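Local coordinates for peptide ABC transporter, peptide-binding protein (Thermus thermophilus, PDB 2D5W) that binds oligopeptides, here a pentapeptide, and probably passes them to an ABC transporter for movement across the membrane, at residues A[143-148]-A[481-486]; A[275-280]-A[549-554]; A[296-301]-A[593-598]; A[513-518]-A[529-534]. One frame throughout, in Å; residues are numbered along the deposited sequence.

Contact 1: residues A[143-148]-A[481-486]; sequences PAYYYD and YKNLNT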
# COMPACT_ATOMS: atom_id res chain seq x y z
N PRO A 143 14.37 -16.07 11.62
CA PRO A 143 13.29 -17.04 11.85
C PRO A 143 12.18 -16.88 10.80
O PRO A 143 11.98 -15.78 10.27
CB PRO A 143 12.81 -16.68 13.25
CG PRO A 143 12.98 -15.20 13.28
CD PRO A 143 14.34 -15.01 12.64
N ALA A 144 11.48 -17.96 10.51
CA ALA A 144 10.40 -17.94 9.54
C ALA A 144 9.12 -17.42 10.17
O ALA A 144 8.84 -17.69 11.34
CB ALA A 144 10.18 -19.33 8.97
N TYR A 145 8.34 -16.67 9.38
CA TYR A 145 7.06 -16.14 9.83
C TYR A 145 5.96 -16.92 9.12
O TYR A 145 6.18 -17.49 8.05
CB TYR A 145 6.94 -14.65 9.50
CG TYR A 145 7.79 -13.73 10.35
CD1 TYR A 145 7.71 -12.34 10.20
CD2 TYR A 145 8.67 -14.23 11.31
CE1 TYR A 145 8.48 -11.49 10.98
CE2 TYR A 145 9.45 -13.39 12.09
CZ TYR A 145 9.35 -12.02 11.92
OH TYR A 145 10.13 -11.19 12.71
N TYR A 146 4.77 -16.92 9.70
CA TYR A 146 3.64 -17.67 9.16
C TYR A 146 3.24 -17.33 7.74
O TYR A 146 2.64 -18.15 7.05
CB TYR A 146 2.43 -17.52 10.08
CG TYR A 146 1.66 -16.22 9.91
CD1 TYR A 146 0.52 -16.17 9.11
CD2 TYR A 146 2.07 -15.05 10.54
CE1 TYR A 146 -0.19 -14.99 8.93
CE2 TYR A 146 1.37 -13.86 10.37
CZ TYR A 146 0.25 -13.84 9.56
OH TYR A 146 -0.44 -12.66 9.37
N TYR A 147 3.57 -16.12 7.29
CA TYR A 147 3.19 -15.67 5.95
C TYR A 147 4.27 -15.68 4.89
O TYR A 147 4.05 -15.20 3.77
CB TYR A 147 2.61 -14.25 6.05
CG TYR A 147 3.54 -13.20 6.65
CD1 TYR A 147 4.82 -12.98 6.13
CD2 TYR A 147 3.10 -12.38 7.69
CE1 TYR A 147 5.63 -11.97 6.63
CE2 TYR A 147 3.91 -11.36 8.19
CZ TYR A 147 5.17 -11.16 7.66
OH TYR A 147 5.97 -10.14 8.13
N ASP A 148 5.44 -16.22 5.19
CA ASP A 148 6.54 -16.21 4.22
C ASP A 148 6.30 -16.91 2.88
O ASP A 148 6.94 -16.57 1.89
CB ASP A 148 7.81 -16.73 4.89
CG ASP A 148 8.39 -15.74 5.89
OD1 ASP A 148 9.20 -16.16 6.75
OD2 ASP A 148 8.06 -14.53 5.81
N TYR A 481 7.10 -0.53 17.27
CA TYR A 481 8.22 0.38 17.41
C TYR A 481 9.41 -0.45 16.96
O TYR A 481 10.24 -0.00 16.17
CB TYR A 481 8.40 0.80 18.87
CG TYR A 481 9.77 1.40 19.12
CD1 TYR A 481 10.13 2.64 18.59
CD2 TYR A 481 10.72 0.70 19.87
CE1 TYR A 481 11.41 3.16 18.78
CE2 TYR A 481 12.00 1.22 20.07
CZ TYR A 481 12.34 2.44 19.53
OH TYR A 481 13.60 2.95 19.73
N LYS A 482 9.46 -1.69 17.44
CA LYS A 482 10.54 -2.60 17.08
C LYS A 482 10.05 -4.04 17.02
O LYS A 482 9.22 -4.46 17.83
CB LYS A 482 11.66 -2.50 18.12
CG LYS A 482 12.83 -3.46 17.89
CD LYS A 482 13.80 -3.45 19.07
CE LYS A 482 14.37 -2.06 19.32
NZ LYS A 482 15.28 -2.04 20.49
N ASN A 483 10.54 -4.79 16.04
CA ASN A 483 10.18 -6.20 15.95
C ASN A 483 11.23 -6.87 16.83
O ASN A 483 12.44 -6.73 16.59
CB ASN A 483 10.28 -6.72 14.52
CG ASN A 483 9.93 -8.19 14.42
OD1 ASN A 483 10.62 -9.04 14.98
ND2 ASN A 483 8.85 -8.49 13.71
N LEU A 484 10.78 -7.57 17.86
CA LEU A 484 11.68 -8.21 18.81
C LEU A 484 12.46 -9.41 18.30
O LEU A 484 13.44 -9.83 18.92
CB LEU A 484 10.91 -8.59 20.08
CG LEU A 484 10.16 -7.44 20.75
CD1 LEU A 484 9.55 -7.93 22.05
CD2 LEU A 484 11.11 -6.28 21.02
N ASN A 485 12.05 -9.97 17.17
CA ASN A 485 12.74 -11.13 16.63
C ASN A 485 14.00 -10.73 15.87
O ASN A 485 14.97 -11.49 15.83
CB ASN A 485 11.83 -11.90 15.69
CG ASN A 485 10.51 -12.24 16.32
OD1 ASN A 485 10.46 -12.64 17.48
ND2 ASN A 485 9.43 -12.10 15.56
N THR A 486 13.98 -9.54 15.29
CA THR A 486 15.11 -9.05 14.51
C THR A 486 15.73 -7.78 15.07
O THR A 486 16.84 -7.40 14.68
CB THR A 486 14.68 -8.75 13.07
OG1 THR A 486 13.56 -7.84 13.09
CG2 THR A 486 14.28 -10.03 12.35
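A polar meeting of two loops, in which the hydroxyl of Tyr145 faces the side-chain amides of Asn483 and Asn485, joins the loop after strand 136-141 to the loop leading to helix 509-518. The CG of Tyr145 is anti to its own carbonyl carbon (chi1 -73°), and the ring reaches across with OH in the lead. Asn485 ND2 donates to Tyr145 OH over 3.1 Å in a nearly straight bond (168° at the hydrogen), the oxygen lying in the plane of the amide. Ring and amide are nevertheless steeply turned against each other, by 71°. Asn483 approaches tip to tip, its amide plane nearly parallel to the ring plane and its ND2 3.2 Å from Tyr145 OH. The same hydroxyl is hydrogen-bonded to Asp122 OD2 of helix 121-126, which Thr486 OG1 also reaches, while Asn485 ND2 has a second acceptor in Ser516 O. A phenylalanine in place of Tyr145 would probably leave Asn485 with one acceptor fewer and deprive Asp122 of a hydroxyl partner. Both loops are shaped by local motifs. Asn483 OD1 accepts from Asn485 N at 2.8 Å, forming an Asx turn, a role to which the short, acceptor-tipped asparagine is suited. Tyr145 to Asp148 make a type I beta turn, in which Asp148 OD1 takes the N-H of Tyr145 at 2.8 Å and also pairs with Arg126. Pro143, preceded by a cis peptide bond, supplies the apolar edge, its CG resting 4.2 Å from Asn485 CB.

Contact 2: residues A[275-280]-A[549-554]; sequences LTFDQG and FRANPY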
# COMPACT_ATOMS: atom_id res chain seq x y z
N LEU A 275 -12.59 5.65 -8.34
CA LEU A 275 -13.81 6.19 -7.75
C LEU A 275 -14.02 5.70 -6.33
O LEU A 275 -13.56 4.62 -5.96
CB LEU A 275 -15.01 5.78 -8.60
CG LEU A 275 -14.95 6.10 -10.09
CD1 LEU A 275 -16.18 5.52 -10.79
CD2 LEU A 275 -14.86 7.60 -10.30
N THR A 276 -14.73 6.49 -5.54
CA THR A 276 -15.00 6.09 -4.17
C THR A 276 -16.35 5.36 -4.13
O THR A 276 -17.13 5.41 -5.08
CB THR A 276 -14.97 7.30 -3.21
OG1 THR A 276 -15.84 8.33 -3.68
CG2 THR A 276 -13.55 7.86 -3.14
N PHE A 277 -16.60 4.66 -3.03
CA PHE A 277 -17.82 3.86 -2.86
C PHE A 277 -19.12 4.57 -3.23
O PHE A 277 -19.95 4.02 -3.97
CB PHE A 277 -17.88 3.37 -1.41
CG PHE A 277 -18.89 2.28 -1.18
CD1 PHE A 277 -18.53 0.94 -1.34
CD2 PHE A 277 -20.18 2.58 -0.77
CE1 PHE A 277 -19.45 -0.08 -1.09
CE2 PHE A 277 -21.11 1.57 -0.52
CZ PHE A 277 -20.74 0.24 -0.68
N ASP A 278 -19.30 5.77 -2.71
CA ASP A 278 -20.49 6.56 -2.97
C ASP A 278 -20.66 6.85 -4.46
O ASP A 278 -21.78 6.86 -4.98
CB ASP A 278 -20.43 7.88 -2.19
CG ASP A 278 -19.14 8.66 -2.46
OD1 ASP A 278 -19.23 9.83 -2.87
OD2 ASP A 278 -18.05 8.10 -2.24
N GLN A 279 -19.56 7.09 -5.16
CA GLN A 279 -19.65 7.38 -6.59
C GLN A 279 -20.08 6.15 -7.38
O GLN A 279 -20.83 6.26 -8.35
CB GLN A 279 -18.30 7.88 -7.10
CG GLN A 279 -17.84 9.16 -6.43
CD GLN A 279 -16.52 9.64 -6.97
OE1 GLN A 279 -15.52 8.92 -6.93
NE2 GLN A 279 -16.50 10.86 -7.50
N GLY A 280 -19.62 4.98 -6.94
CA GLY A 280 -19.97 3.75 -7.62
C GLY A 280 -21.46 3.45 -7.59
O GLY A 280 -21.96 2.71 -8.45
N PHE A 549 -13.88 0.67 6.98
CA PHE A 549 -13.31 -0.33 6.09
C PHE A 549 -13.98 -0.16 4.73
O PHE A 549 -15.20 -0.05 4.64
CB PHE A 549 -13.54 -1.74 6.62
CG PHE A 549 -12.84 -2.02 7.92
CD1 PHE A 549 -11.46 -1.96 8.01
CD2 PHE A 549 -13.57 -2.37 9.06
CE1 PHE A 549 -10.81 -2.23 9.22
CE2 PHE A 549 -12.93 -2.65 10.26
CZ PHE A 549 -11.55 -2.58 10.34
N ARG A 550 -13.17 -0.15 3.68
CA ARG A 550 -13.66 0.07 2.32
C ARG A 550 -13.76 -1.13 1.41
O ARG A 550 -13.13 -2.16 1.62
CB ARG A 550 -12.77 1.12 1.64
CG ARG A 550 -12.85 2.49 2.28
CD ARG A 550 -11.75 3.42 1.79
NE ARG A 550 -11.73 3.56 0.34
CZ ARG A 550 -10.92 4.39 -0.30
NH1 ARG A 550 -10.96 4.47 -1.63
NH2 ARG A 550 -10.08 5.15 0.39
N ALA A 551 -14.58 -0.95 0.37
CA ALA A 551 -14.76 -1.93 -0.69
C ALA A 551 -14.51 -1.10 -1.94
O ALA A 551 -14.99 0.03 -2.05
CB ALA A 551 -16.18 -2.48 -0.69
N ASN A 552 -13.75 -1.64 -2.89
CA ASN A 552 -13.44 -0.92 -4.11
C ASN A 552 -14.49 -1.11 -5.19
O ASN A 552 -14.90 -2.23 -5.49
CB ASN A 552 -12.10 -1.37 -4.72
CG ASN A 552 -10.90 -0.98 -3.89
OD1 ASN A 552 -10.87 0.09 -3.28
ND2 ASN A 552 -9.88 -1.83 -3.88
N PRO A 553 -14.97 -0.00 -5.78
CA PRO A 553 -15.97 -0.14 -6.84
C PRO A 553 -15.22 -0.25 -8.16
O PRO A 553 -14.22 0.45 -8.37
CB PRO A 553 -16.76 1.16 -6.73
CG PRO A 553 -15.71 2.15 -6.33
CD PRO A 553 -14.88 1.39 -5.31
N TYR A 554 -15.67 -1.14 -9.03
CA TYR A 554 -15.05 -1.31 -10.34
C TYR A 554 -16.10 -1.15 -11.42
O TYR A 554 -17.20 -1.71 -11.32
CB TYR A 554 -14.40 -2.69 -10.47
CG TYR A 554 -13.17 -2.86 -9.62
CD1 TYR A 554 -13.23 -3.56 -8.41
CD2 TYR A 554 -11.96 -2.28 -9.99
CE1 TYR A 554 -12.10 -3.68 -7.61
CE2 TYR A 554 -10.83 -2.40 -9.19
CZ TYR A 554 -10.91 -3.10 -8.00
OH TYR A 554 -9.80 -3.21 -7.21
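Pro553 lays its ring over the backbone carbonyls that lead into the short, weakly bonded helix 277-280. Its CG is 3.3 Å from Leu275 O and 3.8 Å from Thr276 O, and the same CG lies 4.3 Å from Leu275 CB, an apolar contact. Gly280 closes in from the next turn, its CA 4.2 Å from Pro553 CB. A beta carbon on Gly280 would point at the strand and collide with the proline, so the absence of a side chain allows this approach. Phe277 extends the contact along the strand: its CG is anti to the backbone N (chi1 -166°), and the edge of the ring beyond meets Ala551. The carbonyl O of Ala551 lies near the ring plane, 3.7 Å from Phe277 CD1, and the small methyl CB packs 4.1 Å from Phe277 CE1. At the helix start Thr276 N gives its hydrogen to a lone pair of Gln279 OE1 at 2.9 Å. Asn552 turns away from the helix, and its OD1 makes a weak hydrogen bond to a basic side chain of the bound peptide. The packing is buried: helix 255-264 touches Leu275 and Gln279, helix 416-431 touches Thr276, and strand 544-557 runs antiparallel to strand 293-308.

Contact 3: residues A[296-301]-A[593-598]; sequences WFVPGA and WDQAKY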
# COMPACT_ATOMS: atom_id res chain seq x y z
N TRP A 296 -19.15 -3.29 -10.01
CA TRP A 296 -18.90 -4.27 -8.95
C TRP A 296 -18.29 -3.61 -7.73
O TRP A 296 -17.60 -2.59 -7.84
CB TRP A 296 -17.92 -5.34 -9.42
CG TRP A 296 -18.26 -6.00 -10.71
CD1 TRP A 296 -17.79 -5.68 -11.95
CD2 TRP A 296 -19.14 -7.11 -10.88
NE1 TRP A 296 -18.32 -6.54 -12.89
CE2 TRP A 296 -19.15 -7.43 -12.26
CE3 TRP A 296 -19.92 -7.88 -10.00
CZ2 TRP A 296 -19.91 -8.48 -12.78
CZ3 TRP A 296 -20.67 -8.92 -10.52
CH2 TRP A 296 -20.66 -9.22 -11.89
N PHE A 297 -18.52 -4.19 -6.56
CA PHE A 297 -17.96 -3.69 -5.31
C PHE A 297 -17.20 -4.86 -4.70
O PHE A 297 -17.79 -5.90 -4.38
CB PHE A 297 -19.06 -3.21 -4.37
CG PHE A 297 -19.76 -1.98 -4.86
CD1 PHE A 297 -19.31 -0.72 -4.48
CD2 PHE A 297 -20.85 -2.07 -5.71
CE1 PHE A 297 -19.94 0.43 -4.96
CE2 PHE A 297 -21.49 -0.93 -6.19
CZ PHE A 297 -21.03 0.33 -5.81
N VAL A 298 -15.89 -4.70 -4.54
CA VAL A 298 -15.06 -5.76 -4.00
C VAL A 298 -14.47 -5.44 -2.64
O VAL A 298 -13.69 -4.50 -2.50
CB VAL A 298 -13.89 -6.08 -4.97
CG1 VAL A 298 -13.03 -7.21 -4.42
CG2 VAL A 298 -14.45 -6.45 -6.34
N PRO A 299 -14.85 -6.21 -1.61
CA PRO A 299 -14.31 -5.95 -0.27
C PRO A 299 -12.83 -6.31 -0.24
O PRO A 299 -12.38 -7.21 -0.94
CB PRO A 299 -15.15 -6.86 0.62
CG PRO A 299 -16.46 -6.90 -0.09
CD PRO A 299 -16.03 -7.09 -1.53
N GLY A 300 -12.07 -5.58 0.57
CA GLY A 300 -10.65 -5.85 0.68
C GLY A 300 -10.14 -5.32 2.01
O GLY A 300 -10.92 -4.83 2.82
N ALA A 301 -8.84 -5.44 2.23
CA ALA A 301 -8.25 -4.94 3.47
C ALA A 301 -7.83 -3.51 3.17
O ALA A 301 -6.65 -3.22 2.96
CB ALA A 301 -7.04 -5.80 3.84
N TRP A 593 -12.17 -16.04 -15.63
CA TRP A 593 -12.56 -15.61 -14.30
C TRP A 593 -13.87 -14.83 -14.38
O TRP A 593 -14.18 -14.24 -15.41
CB TRP A 593 -11.49 -14.70 -13.69
CG TRP A 593 -10.12 -15.31 -13.67
CD1 TRP A 593 -9.19 -15.28 -14.67
CD2 TRP A 593 -9.56 -16.11 -12.62
NE1 TRP A 593 -8.09 -16.02 -14.31
CE2 TRP A 593 -8.29 -16.54 -13.06
CE3 TRP A 593 -10.02 -16.51 -11.36
CZ2 TRP A 593 -7.46 -17.35 -12.27
CZ3 TRP A 593 -9.19 -17.32 -10.58
CH2 TRP A 593 -7.93 -17.73 -11.04
N ASP A 594 -14.65 -14.86 -13.30
CA ASP A 594 -15.90 -14.11 -13.26
C ASP A 594 -15.90 -13.32 -11.96
O ASP A 594 -15.69 -13.87 -10.88
CB ASP A 594 -17.13 -15.01 -13.29
CG ASP A 594 -18.41 -14.20 -13.38
OD1 ASP A 594 -18.72 -13.67 -14.47
OD2 ASP A 594 -19.11 -14.07 -12.35
N GLN A 595 -16.15 -12.02 -12.08
CA GLN A 595 -16.14 -11.12 -10.94
C GLN A 595 -17.18 -11.36 -9.86
O GLN A 595 -16.92 -11.12 -8.68
CB GLN A 595 -16.27 -9.68 -11.45
CG GLN A 595 -16.14 -8.64 -10.36
CD GLN A 595 -14.77 -8.64 -9.73
OE1 GLN A 595 -13.81 -8.10 -10.28
NE2 GLN A 595 -14.67 -9.27 -8.57
N ALA A 596 -18.35 -11.85 -10.24
CA ALA A 596 -19.45 -12.08 -9.30
C ALA A 596 -19.10 -12.73 -7.96
O ALA A 596 -19.39 -12.18 -6.90
CB ALA A 596 -20.56 -12.86 -9.98
N LYS A 597 -18.47 -13.90 -8.01
CA LYS A 597 -18.14 -14.64 -6.79
C LYS A 597 -17.19 -13.95 -5.82
O LYS A 597 -17.11 -14.35 -4.65
CB LYS A 597 -17.59 -16.02 -7.15
CG LYS A 597 -16.23 -15.99 -7.83
CD LYS A 597 -15.75 -17.39 -8.16
CE LYS A 597 -16.59 -18.02 -9.26
NZ LYS A 597 -16.50 -17.25 -10.54
N TYR A 598 -16.48 -12.93 -6.27
CA TYR A 598 -15.53 -12.23 -5.41
C TYR A 598 -16.05 -10.86 -4.97
O TYR A 598 -15.43 -10.19 -4.16
CB TYR A 598 -14.21 -12.02 -6.14
CG TYR A 598 -13.68 -13.25 -6.83
CD1 TYR A 598 -13.19 -14.33 -6.10
CD2 TYR A 598 -13.68 -13.34 -8.22
CE1 TYR A 598 -12.72 -15.48 -6.74
CE2 TYR A 598 -13.22 -14.47 -8.87
CZ TYR A 598 -12.74 -15.54 -8.13
OH TYR A 598 -12.30 -16.66 -8.79
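Trp296 and Gln595 have the most surface buried here, and they meet as an indole face under an aliphatic chain. Gln595 CG sits 3.5 Å from the centroid of the five-membered ring of Trp296 and only 16° off its normal, a CH-pi contact, while Gln595 CB lies 3.7 Å from Trp296 CE2. The two side chains run past each other in opposite directions. Ala596 N lies over the same face, and Ala596 CA comes within 3.6 Å of Trp296 CZ3 at the rim; the alanine methyl is small enough to let the backbone lie so close. Gln595 suits its place because it has both methylenes for the indole and an amide for hydrogen bonding. A bend at chi2 (64°) carries CD off the indole, and the amide ends beside Val298, with Gln595 NE2 3.6 Å from Val298 CG2; the same nitrogen donates to Ala565 O. The branched Val298 serves two neighbours, since its other methyl, CG1, lies 3.8 Å from Tyr598 O. That residue closes the 3-10 turn, its N bonded to Gln595 O at 3.0 Å. An alanine in place of Trp296 would probably open a gap under Gln595 CG and Ala596 and set the glutamine chain freer to turn. Trp296 and Val298 pair through their backbones with Tyr554 and Asn552, whereas Phe297 between them pairs with Leu600. The C-terminal tail is thus packed against strand 293-308 of a mixed sheet, within what the family assigns as the type 2 periplasmic binding-protein fold.

Contact 4: residues A[513-518]-A[529-534]; sequences RLTSQA and QLFWRA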
# COMPACT_ATOMS: atom_id res chain seq x y z
N ARG A 513 5.73 -6.95 21.73
CA ARG A 513 5.95 -8.32 22.17
C ARG A 513 4.91 -9.27 21.61
O ARG A 513 5.24 -10.35 21.10
CB ARG A 513 5.92 -8.38 23.70
CG ARG A 513 6.42 -9.69 24.28
CD ARG A 513 6.37 -9.70 25.80
NE ARG A 513 7.07 -8.56 26.38
CZ ARG A 513 6.51 -7.36 26.58
NH1 ARG A 513 7.22 -6.38 27.11
NH2 ARG A 513 5.25 -7.15 26.25
N LEU A 514 3.65 -8.88 21.69
CA LEU A 514 2.55 -9.71 21.20
C LEU A 514 2.63 -9.96 19.70
O LEU A 514 2.51 -11.10 19.26
CB LEU A 514 1.21 -9.06 21.55
CG LEU A 514 0.84 -9.05 23.04
CD1 LEU A 514 -0.28 -8.06 23.27
CD2 LEU A 514 0.44 -10.45 23.49
N THR A 515 2.83 -8.90 18.92
CA THR A 515 2.90 -9.03 17.47
C THR A 515 4.16 -9.75 17.01
O THR A 515 4.12 -10.51 16.03
CB THR A 515 2.79 -7.65 16.77
OG1 THR A 515 3.77 -6.75 17.31
CG2 THR A 515 1.40 -7.06 16.97
N SER A 516 5.28 -9.54 17.69
CA SER A 516 6.52 -10.21 17.32
C SER A 516 6.38 -11.71 17.55
O SER A 516 6.94 -12.51 16.80
CB SER A 516 7.70 -9.67 18.14
OG SER A 516 7.96 -8.32 17.80
N GLN A 517 5.65 -12.10 18.59
CA GLN A 517 5.45 -13.52 18.86
C GLN A 517 4.42 -14.10 17.90
O GLN A 517 4.57 -15.20 17.38
CB GLN A 517 4.98 -13.75 20.29
CG GLN A 517 4.92 -15.22 20.66
CD GLN A 517 4.33 -15.47 22.03
OE1 GLN A 517 4.63 -14.75 22.99
NE2 GLN A 517 3.51 -16.50 22.14
N ALA A 518 3.35 -13.34 17.66
CA ALA A 518 2.28 -13.78 16.79
C ALA A 518 2.71 -14.18 15.39
O ALA A 518 2.21 -15.16 14.85
CB ALA A 518 1.20 -12.70 16.70
N GLN A 529 -5.34 -15.28 18.70
CA GLN A 529 -5.45 -14.86 20.10
C GLN A 529 -4.46 -13.74 20.42
O GLN A 529 -4.82 -12.76 21.07
CB GLN A 529 -5.19 -16.04 21.05
CG GLN A 529 -6.11 -17.23 20.84
CD GLN A 529 -5.86 -18.34 21.84
OE1 GLN A 529 -4.71 -18.64 22.18
NE2 GLN A 529 -6.93 -18.98 22.30
N LEU A 530 -3.23 -13.88 19.95
CA LEU A 530 -2.21 -12.87 20.20
C LEU A 530 -2.54 -11.57 19.48
O LEU A 530 -2.41 -10.49 20.06
CB LEU A 530 -0.84 -13.40 19.76
CG LEU A 530 -0.33 -14.57 20.61
CD1 LEU A 530 0.87 -15.23 19.94
CD2 LEU A 530 0.03 -14.08 22.00
N PHE A 531 -2.97 -11.66 18.23
CA PHE A 531 -3.33 -10.46 17.48
C PHE A 531 -4.55 -9.78 18.09
O PHE A 531 -4.68 -8.55 18.03
CB PHE A 531 -3.60 -10.81 16.02
CG PHE A 531 -2.40 -10.64 15.12
CD1 PHE A 531 -2.00 -9.37 14.71
CD2 PHE A 531 -1.67 -11.74 14.70
CE1 PHE A 531 -0.89 -9.21 13.88
CE2 PHE A 531 -0.55 -11.59 13.87
CZ PHE A 531 -0.16 -10.32 13.46
N TRP A 532 -5.45 -10.56 18.69
CA TRP A 532 -6.64 -9.98 19.31
C TRP A 532 -6.23 -9.17 20.53
O TRP A 532 -6.76 -8.08 20.76
CB TRP A 532 -7.63 -11.08 19.69
CG TRP A 532 -8.56 -11.44 18.56
CD1 TRP A 532 -8.29 -11.37 17.22
CD2 TRP A 532 -9.91 -11.91 18.67
NE1 TRP A 532 -9.38 -11.76 16.50
CE2 TRP A 532 -10.39 -12.10 17.36
CE3 TRP A 532 -10.76 -12.18 19.75
CZ2 TRP A 532 -11.69 -12.55 17.10
CZ3 TRP A 532 -12.05 -12.63 19.49
CH2 TRP A 532 -12.50 -12.82 18.17
N ARG A 533 -5.28 -9.68 21.30
CA ARG A 533 -4.81 -8.96 22.48
C ARG A 533 -4.10 -7.69 22.03
O ARG A 533 -4.26 -6.64 22.65
CB ARG A 533 -3.87 -9.85 23.30
CG ARG A 533 -4.39 -11.27 23.52
CD ARG A 533 -5.89 -11.28 23.81
NE ARG A 533 -6.50 -12.56 23.47
CZ ARG A 533 -7.81 -12.77 23.42
NH1 ARG A 533 -8.28 -13.96 23.10
NH2 ARG A 533 -8.66 -11.77 23.68
N ALA A 534 -3.33 -7.78 20.95
CA ALA A 534 -2.63 -6.61 20.43
C ALA A 534 -3.64 -5.54 20.00
O ALA A 534 -3.42 -4.34 20.23
CB ALA A 534 -1.75 -7.00 19.25
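Leu530 fits into a hollow on the opposing helix bounded by Leu514, Gln517 and Ala518, the main interlock of a helical hairpin. Helices 509-518 and 524-541 follow each other in the chain and run nearly antiparallel, at 159°, their axes approaching to 8.7 Å in these segments. One branch of the leucine, CD1, drops onto the Ala518 backbone, 3.7 Å from Ala518 CA. The long, extended Gln517 walls that side: it crosses the leucine at about a right angle and brings NE2 to 3.7 Å from Leu530 CD1. The other branch meets its counterpart, Leu530 CD2 to Leu514 CD2, at 3.9 Å. Leu514 is the answering bump, inserting CD1 over the backbone of the opposite helix, 3.8 Å from Ala534 N and beside the CB of Arg533. Ala518 and Ala534 present only methyls, which lets the leucines reach the opposite backbone. Thr515 lines one flank with its methyl, CG2 being 3.9 Å from Ala534 CB. With OG1 between the backbone N and the carbonyl carbon (chi1 53°), the hydroxyl instead bonds to Phe511 O within its own helix and has a second partner in Gln480 NE2, so the threonine gives an apolar surface to the interface while its polar end is satisfied. No hydrogen bond links the two segments; their contact is side-chain packing. On the same flank Phe531 leans in beside Ala518, and the alanine methyl CB stands obliquely to the ring, 3.5 Å from Phe531 CE2.

From the N terminus the chain first lays down segments 143-148, 275-280 and 296-301, the opening halves of contacts 1, 2 and 3. Contact 1 closes at 481-486 and crosses contacts 2 and 3, which are still open. Contact 4 then opens and closes within a short hairpin, nested inside the loops of both. Contact 2 closes at 549-554 and contact 3 at 593-598, so these two also cross. Contact 2 sets helix 277-280, and contact 3 the C-terminal tail, against neighbouring strands 544-557 and 293-308 of one sheet. Contact 1, on the opposite side of the chain's centre from contact 2, is tied to contact 4 where Leu484 N meets Ser516 OG.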